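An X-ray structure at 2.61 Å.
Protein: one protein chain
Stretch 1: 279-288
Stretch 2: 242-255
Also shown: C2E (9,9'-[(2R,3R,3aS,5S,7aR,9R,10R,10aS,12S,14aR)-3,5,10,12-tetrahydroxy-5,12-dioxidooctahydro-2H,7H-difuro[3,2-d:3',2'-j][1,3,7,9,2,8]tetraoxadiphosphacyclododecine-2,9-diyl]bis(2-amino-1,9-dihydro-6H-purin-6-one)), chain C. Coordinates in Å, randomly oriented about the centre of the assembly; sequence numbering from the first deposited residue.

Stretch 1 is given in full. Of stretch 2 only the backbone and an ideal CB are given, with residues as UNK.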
# COMPACT_ATOMS: atom_id res chain seq x y z
N SER A 279 -7.85 1.56 7.17
CA SER A 279 -6.52 1.73 6.59
C SER A 279 -6.44 2.92 5.64
O SER A 279 -5.44 3.07 4.93
CB SER A 279 -6.09 0.45 5.88
OG SER A 279 -7.06 0.04 4.93
N GLN A 280 -7.48 3.76 5.59
CA GLN A 280 -7.48 4.96 4.77
C GLN A 280 -7.26 6.17 5.66
O GLN A 280 -8.17 6.53 6.43
CB GLN A 280 -8.80 5.08 4.01
CG GLN A 280 -8.66 5.41 2.53
CD GLN A 280 -8.06 4.27 1.72
OE1 GLN A 280 -8.14 3.11 2.12
NE2 GLN A 280 -7.45 4.60 0.59
N PRO A 281 -6.10 6.82 5.61
CA PRO A 281 -5.86 7.95 6.53
C PRO A 281 -6.81 9.12 6.33
O PRO A 281 -7.06 9.86 7.29
CB PRO A 281 -4.40 8.34 6.22
CG PRO A 281 -4.16 7.82 4.84
CD PRO A 281 -4.94 6.55 4.74
N SER A 282 -7.35 9.30 5.13
CA SER A 282 -8.36 10.33 4.93
C SER A 282 -9.62 10.02 5.73
O SER A 282 -10.29 10.94 6.22
CB SER A 282 -8.69 10.47 3.45
OG SER A 282 -9.05 9.22 2.89
N PHE A 283 -9.95 8.74 5.87
CA PHE A 283 -11.10 8.35 6.69
C PHE A 283 -10.84 8.60 8.17
O PHE A 283 -11.76 8.93 8.92
CB PHE A 283 -11.44 6.88 6.43
CG PHE A 283 -12.61 6.38 7.23
CD1 PHE A 283 -13.90 6.79 6.93
CD2 PHE A 283 -12.42 5.48 8.27
CE1 PHE A 283 -14.98 6.33 7.66
CE2 PHE A 283 -13.50 5.01 9.00
CZ PHE A 283 -14.77 5.44 8.69
N ILE A 284 -9.59 8.44 8.61
CA ILE A 284 -9.26 8.69 10.01
C ILE A 284 -9.35 10.18 10.32
O ILE A 284 -9.79 10.58 11.40
CB ILE A 284 -7.87 8.12 10.35
CG1 ILE A 284 -7.82 6.62 10.01
CG2 ILE A 284 -7.53 8.33 11.82
CD1 ILE A 284 -6.52 5.95 10.39
N ARG A 285 -8.92 11.03 9.38
CA ARG A 285 -9.13 12.47 9.54
C ARG A 285 -10.60 12.82 9.47
O ARG A 285 -11.08 13.68 10.22
CB ARG A 285 -8.35 13.24 8.48
CG ARG A 285 -6.85 13.26 8.65
CD ARG A 285 -6.23 14.16 7.59
NE ARG A 285 -6.58 15.56 7.78
CZ ARG A 285 -6.46 16.50 6.85
NH1 ARG A 285 -6.00 16.19 5.64
NH2 ARG A 285 -6.81 17.76 7.11
N TRP A 286 -11.34 12.17 8.57
CA TRP A 286 -12.76 12.47 8.39
C TRP A 286 -13.54 12.21 9.67
O TRP A 286 -14.42 13.00 10.04
CB TRP A 286 -13.32 11.63 7.24
CG TRP A 286 -14.75 11.91 6.89
CD1 TRP A 286 -15.20 12.76 5.93
CD2 TRP A 286 -15.91 11.31 7.48
NE1 TRP A 286 -16.58 12.74 5.90
CE2 TRP A 286 -17.03 11.85 6.84
CE3 TRP A 286 -16.10 10.36 8.50
CZ2 TRP A 286 -18.34 11.49 7.17
CZ3 TRP A 286 -17.40 10.00 8.83
CH2 TRP A 286 -18.50 10.57 8.17
N ILE A 287 -13.23 11.11 10.37
CA ILE A 287 -13.95 10.78 11.60
C ILE A 287 -13.75 11.87 12.65
O ILE A 287 -14.71 12.29 13.31
CB ILE A 287 -13.51 9.40 12.12
CG1 ILE A 287 -14.35 8.30 11.47
CG2 ILE A 287 -13.61 9.32 13.63
CD1 ILE A 287 -15.81 8.33 11.89
N SER A 288 -12.52 12.36 12.79
CA SER A 288 -12.25 13.41 13.77
C SER A 288 -12.99 14.69 13.42
O SER A 288 -13.52 15.37 14.31
CB SER A 288 -10.75 13.67 13.86
OG SER A 288 -10.02 12.47 13.81
N UNK A 242 -11.31 -2.16 -4.14
CA UNK A 242 -11.11 -0.94 -4.90
C UNK A 242 -10.80 0.26 -4.01
O UNK A 242 -10.80 1.39 -4.50
CB UNK A 242 -12.35 -0.65 -5.75
N UNK A 243 -10.55 0.03 -2.72
CA UNK A 243 -10.24 1.10 -1.76
C UNK A 243 -11.31 2.19 -1.78
O UNK A 243 -11.01 3.39 -1.79
CB UNK A 243 -8.87 1.71 -2.07
N UNK A 244 -12.57 1.76 -1.79
CA UNK A 244 -13.69 2.69 -1.84
C UNK A 244 -14.71 2.45 -0.73
O UNK A 244 -15.76 3.10 -0.72
CB UNK A 244 -14.38 2.59 -3.20
N UNK A 245 -14.43 1.55 0.21
CA UNK A 245 -15.39 1.27 1.28
C UNK A 245 -15.57 2.45 2.22
O UNK A 245 -16.62 2.55 2.87
CB UNK A 245 -14.94 0.04 2.08
N UNK A 246 -14.58 3.34 2.32
CA UNK A 246 -14.73 4.50 3.19
C UNK A 246 -15.79 5.46 2.67
O UNK A 246 -16.40 6.18 3.46
CB UNK A 246 -13.39 5.23 3.33
N UNK A 247 -16.03 5.48 1.36
CA UNK A 247 -17.16 6.25 0.83
C UNK A 247 -18.47 5.70 1.38
O UNK A 247 -19.36 6.45 1.78
CB UNK A 247 -17.17 6.22 -0.70
N UNK A 248 -18.58 4.37 1.43
CA UNK A 248 -19.79 3.74 1.95
C UNK A 248 -19.92 3.95 3.45
O UNK A 248 -21.02 4.24 3.95
CB UNK A 248 -19.79 2.24 1.63
N UNK A 249 -18.82 3.81 4.19
CA UNK A 249 -18.88 3.98 5.64
C UNK A 249 -19.18 5.43 6.03
O UNK A 249 -19.91 5.68 6.99
CB UNK A 249 -17.56 3.53 6.28
N UNK A 250 -18.62 6.39 5.28
CA UNK A 250 -18.89 7.79 5.59
C UNK A 250 -20.35 8.14 5.34
O UNK A 250 -20.93 8.96 6.07
CB UNK A 250 -17.98 8.70 4.76
N UNK A 251 -20.97 7.53 4.33
CA UNK A 251 -22.39 7.77 4.08
C UNK A 251 -23.24 7.20 5.21
O UNK A 251 -24.17 7.86 5.70
CB UNK A 251 -22.81 7.16 2.74
N UNK A 252 -22.95 5.97 5.64
CA UNK A 252 -23.71 5.35 6.71
C UNK A 252 -23.57 6.15 8.00
O UNK A 252 -24.55 6.39 8.71
CB UNK A 252 -23.25 3.91 6.92
N UNK A 253 -22.35 6.58 8.32
CA UNK A 253 -22.13 7.36 9.54
C UNK A 253 -22.89 8.67 9.49
O UNK A 253 -23.49 9.10 10.49
CB UNK A 253 -20.64 7.63 9.75
N UNK A 254 -22.90 9.33 8.33
CA UNK A 254 -23.66 10.57 8.19
C UNK A 254 -25.15 10.32 8.41
O UNK A 254 -25.80 11.06 9.15
CB UNK A 254 -23.43 11.19 6.81
N UNK A 255 -25.69 9.27 7.78
CA UNK A 255 -27.12 8.98 7.91
C UNK A 255 -27.48 8.62 9.35
O UNK A 255 -28.54 9.01 9.85
CB UNK A 255 -27.52 7.84 6.97
P1 C2E C . -22.32 -8.57 10.94
O2P C2E C . -21.54 -7.59 11.78
O1P C2E C . -22.02 -9.92 11.53
O5' C2E C . -23.93 -8.38 11.13
C5' C2E C . -24.68 -9.49 11.48
C4' C2E C . -25.27 -10.06 10.16
O4' C2E C . -25.91 -11.18 10.38
C3' C2E C . -26.36 -9.13 9.59
O3' C2E C . -26.58 -9.52 8.33
C2' C2E C . -27.57 -9.56 10.45
O2' C2E C . -28.83 -9.10 9.81
C1' C2E C . -27.48 -10.85 10.30
N9 C2E C . -28.08 -11.75 11.25
C8 C2E C . -28.31 -10.88 12.26
N7 C2E C . -28.88 -11.59 13.27
C5 C2E C . -28.99 -12.86 12.88
C6 C2E C . -29.53 -14.14 13.55
O6 C2E C . -29.98 -14.13 14.64
N1 C2E C . -29.49 -15.38 12.84
C2 C2E C . -28.95 -15.46 11.50
N2 C2E C . -28.89 -16.70 10.73
N3 C2E C . -28.45 -14.24 10.91
C4 C2E C . -28.48 -12.94 11.64
P11 C2E C . -26.51 -8.27 7.24
O21 C2E C . -27.59 -7.21 7.32
O11 C2E C . -26.66 -8.88 5.88
O5A C2E C . -24.96 -7.75 7.44
C5A C2E C . -24.03 -8.64 6.87
C4A C2E C . -22.67 -8.07 6.98
O4A C2E C . -22.57 -7.03 6.21
C3A C2E C . -22.37 -7.56 8.56
O3A C2E C . -21.80 -8.68 9.37
C2A C2E C . -21.55 -6.65 8.46
O2A C2E C . -20.15 -7.20 8.50
C1A C2E C . -21.87 -5.96 7.02
N91 C2E C . -22.62 -4.90 7.18
C81 C2E C . -23.95 -4.80 7.35
N71 C2E C . -24.22 -3.49 7.46
C51 C2E C . -23.09 -2.81 7.35
C61 C2E C . -22.78 -1.31 7.39
O61 C2E C . -23.68 -0.56 7.55
N11 C2E C . -21.44 -0.83 7.25
C21 C2E C . -20.36 -1.76 7.06
N21 C2E C . -19.00 -1.27 6.92
N31 C2E C . -20.67 -3.19 7.02
C41 C2E C . -22.07 -3.69 7.17

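Two helices, 281-288 and 245-255, run nearly parallel, their axes 12° apart and 10.4 Å at closest approach. That spacing leaves room for side chains between them, and stretch 1 fills it with Phe283 and Trp286.

Position 242 has nothing of stretch 1 within reach, so this contact sets no preference; it is Leu242. At 243 the backbone is left-handed (phi 54°, psi 44°), a conformation glycine, asparagine and aspartate tolerate best. The CB points sideways, so a small polar residue fits. Asn243 lies at the margin, near the end of the Gln280 side chain. Position 244 points away and admits almost anything as far as stretch 1 is concerned; it is Ala244. Position 245 is out of reach of stretch 1, which sets no preference; it is Ser245.

The CA atoms of 246 and Phe283 are the nearest pair across the stretches, 6.3 Å apart. The CB of 246 points toward stretch 1, 4.0 Å from Phe283 CD1 and 4.6 Å from Gln280 CB. The bond aims roughly at Gln280, with the phenyl ring alongside, so a medium or flat side chain that can pack on the Gln280 chain suits: histidine, glutamine, methionine or leucine. His246, with chi1 p, lays a ring face against Gln280, whose CG is 4.1 Å from the centroid of the His246 ring in a CH-pi contact.

Positions 247 and 248 leave stretch 1 alone, and many residues would serve. Ile247 points away; Phe248 reaches the bound ligand instead, its CE2 3.3 Å from C2E N11.

At 249 the ideal CB is already 4.1 Å from Phe283 CE1, so a compact residue is enough on this side, while the nearby guanine amino group of C2E invites an acceptor. Asp249 answers both: its CB lies against the phenyl ring, and C2E N21 donates to Asp249 OD1 at 2.7 Å.

Position 250 has its CB sideways but only 3.7 Å from Trp286 CZ2. A long, flexible chain that can lie flat on the indole is wanted: glutamine, glutamate, lysine, arginine or methionine. Gln250 places its CG 3.5 Å from the centroid of the Trp286 six-membered ring, nearly on the ring normal, and sends its OE1 to the edge of the Phe283 ring, 3.5 Å from Phe283 CD1.

Positions 251 and 252 make no contact here and are unrestricted by it. Tyr251 points away; Val252 is out of reach.

At 253 CA-to-CB points toward stretch 1, and the ideal CB is 4.0 Å from Trp286 CH2, with Phe283 and Ile287 close by, an apolar niche for isoleucine, leucine, valine or methionine. Ile253 CG2 lies 3.9 Å from Trp286 CH2, and Ile253 CD1 lies 4.0 Å from Phe283 CZ, 3.7 Å from Ile287 CD1 and 4.0 Å from Trp286 CZ3. With 246, 249 and 250 it completes the hole that receives Phe283.

Position 254 points sideways past the indole, so a long polar chain can skirt it; Glu254 brings OE2 to 3.7 Å from Trp286 CZ2, at the ring edge. Position 255 is out of reach, so stretch 1 sets no preference; it is Arg255, whose NE donates to Tyr251 OH at 3.2 Å.

Stretch 2 242-255: LNASHIFDQYVIER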
# COMPACT_ATOMS: atom_id res chain seq x y z
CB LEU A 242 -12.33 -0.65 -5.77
CG LEU A 242 -12.70 -1.72 -6.80
CD1 LEU A 242 -14.00 -1.35 -7.51
CD2 LEU A 242 -11.58 -1.92 -7.81
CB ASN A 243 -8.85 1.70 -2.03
CG ASN A 243 -7.75 0.67 -1.94
OD1 ASN A 243 -7.33 0.28 -0.85
ND2 ASN A 243 -7.26 0.22 -3.09
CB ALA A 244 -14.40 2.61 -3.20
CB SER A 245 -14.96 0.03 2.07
OG SER A 245 -13.78 0.29 2.82
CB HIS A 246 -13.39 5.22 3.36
CG HIS A 246 -12.85 5.80 2.10
ND1 HIS A 246 -12.13 5.06 1.18
CD2 HIS A 246 -12.90 7.06 1.60
CE1 HIS A 246 -11.78 5.84 0.17
NE2 HIS A 246 -12.24 7.05 0.40
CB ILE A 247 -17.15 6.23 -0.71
CG1 ILE A 247 -15.99 7.06 -1.26
CG2 ILE A 247 -18.48 6.73 -1.26
CD1 ILE A 247 -14.76 6.24 -1.58
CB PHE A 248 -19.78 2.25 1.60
CG PHE A 248 -20.81 1.44 2.33
CD1 PHE A 248 -22.14 1.47 1.94
CD2 PHE A 248 -20.44 0.64 3.39
CE1 PHE A 248 -23.08 0.72 2.60
CE2 PHE A 248 -21.39 -0.12 4.06
CZ PHE A 248 -22.70 -0.07 3.67
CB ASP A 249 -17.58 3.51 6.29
CG ASP A 249 -17.53 2.01 6.47
OD1 ASP A 249 -18.61 1.38 6.50
OD2 ASP A 249 -16.41 1.45 6.57
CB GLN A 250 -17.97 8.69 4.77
CG GLN A 250 -16.53 8.72 5.28
CD GLN A 250 -15.56 9.30 4.27
OE1 GLN A 250 -14.40 8.90 4.21
NE2 GLN A 250 -16.03 10.26 3.48
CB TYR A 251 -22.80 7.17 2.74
CG TYR A 251 -24.28 7.24 2.48
CD1 TYR A 251 -24.87 8.40 2.00
CD2 TYR A 251 -25.10 6.14 2.71
CE1 TYR A 251 -26.23 8.47 1.76
CE2 TYR A 251 -26.46 6.20 2.47
CZ TYR A 251 -27.02 7.37 2.00
OH TYR A 251 -28.37 7.43 1.76
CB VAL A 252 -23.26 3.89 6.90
CG1 VAL A 252 -23.91 3.29 8.14
CG2 VAL A 252 -23.60 3.07 5.66
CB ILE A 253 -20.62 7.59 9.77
CG1 ILE A 253 -19.92 6.26 10.07
CG2 ILE A 253 -20.39 8.57 10.90
CD1 ILE A 253 -18.41 6.37 10.11
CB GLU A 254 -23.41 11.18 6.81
CG GLU A 254 -22.07 11.87 6.67
CD GLU A 254 -21.81 12.35 5.25
OE1 GLU A 254 -22.51 11.90 4.33
OE2 GLU A 254 -20.90 13.19 5.07
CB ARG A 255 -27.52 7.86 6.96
CG ARG A 255 -27.35 8.22 5.49
CD ARG A 255 -28.50 9.08 4.98
NE ARG A 255 -29.63 8.28 4.53
CZ ARG A 255 -30.71 8.01 5.27
NH1 ARG A 255 -30.81 8.49 6.50
NH2 ARG A 255 -31.68 7.27 4.77
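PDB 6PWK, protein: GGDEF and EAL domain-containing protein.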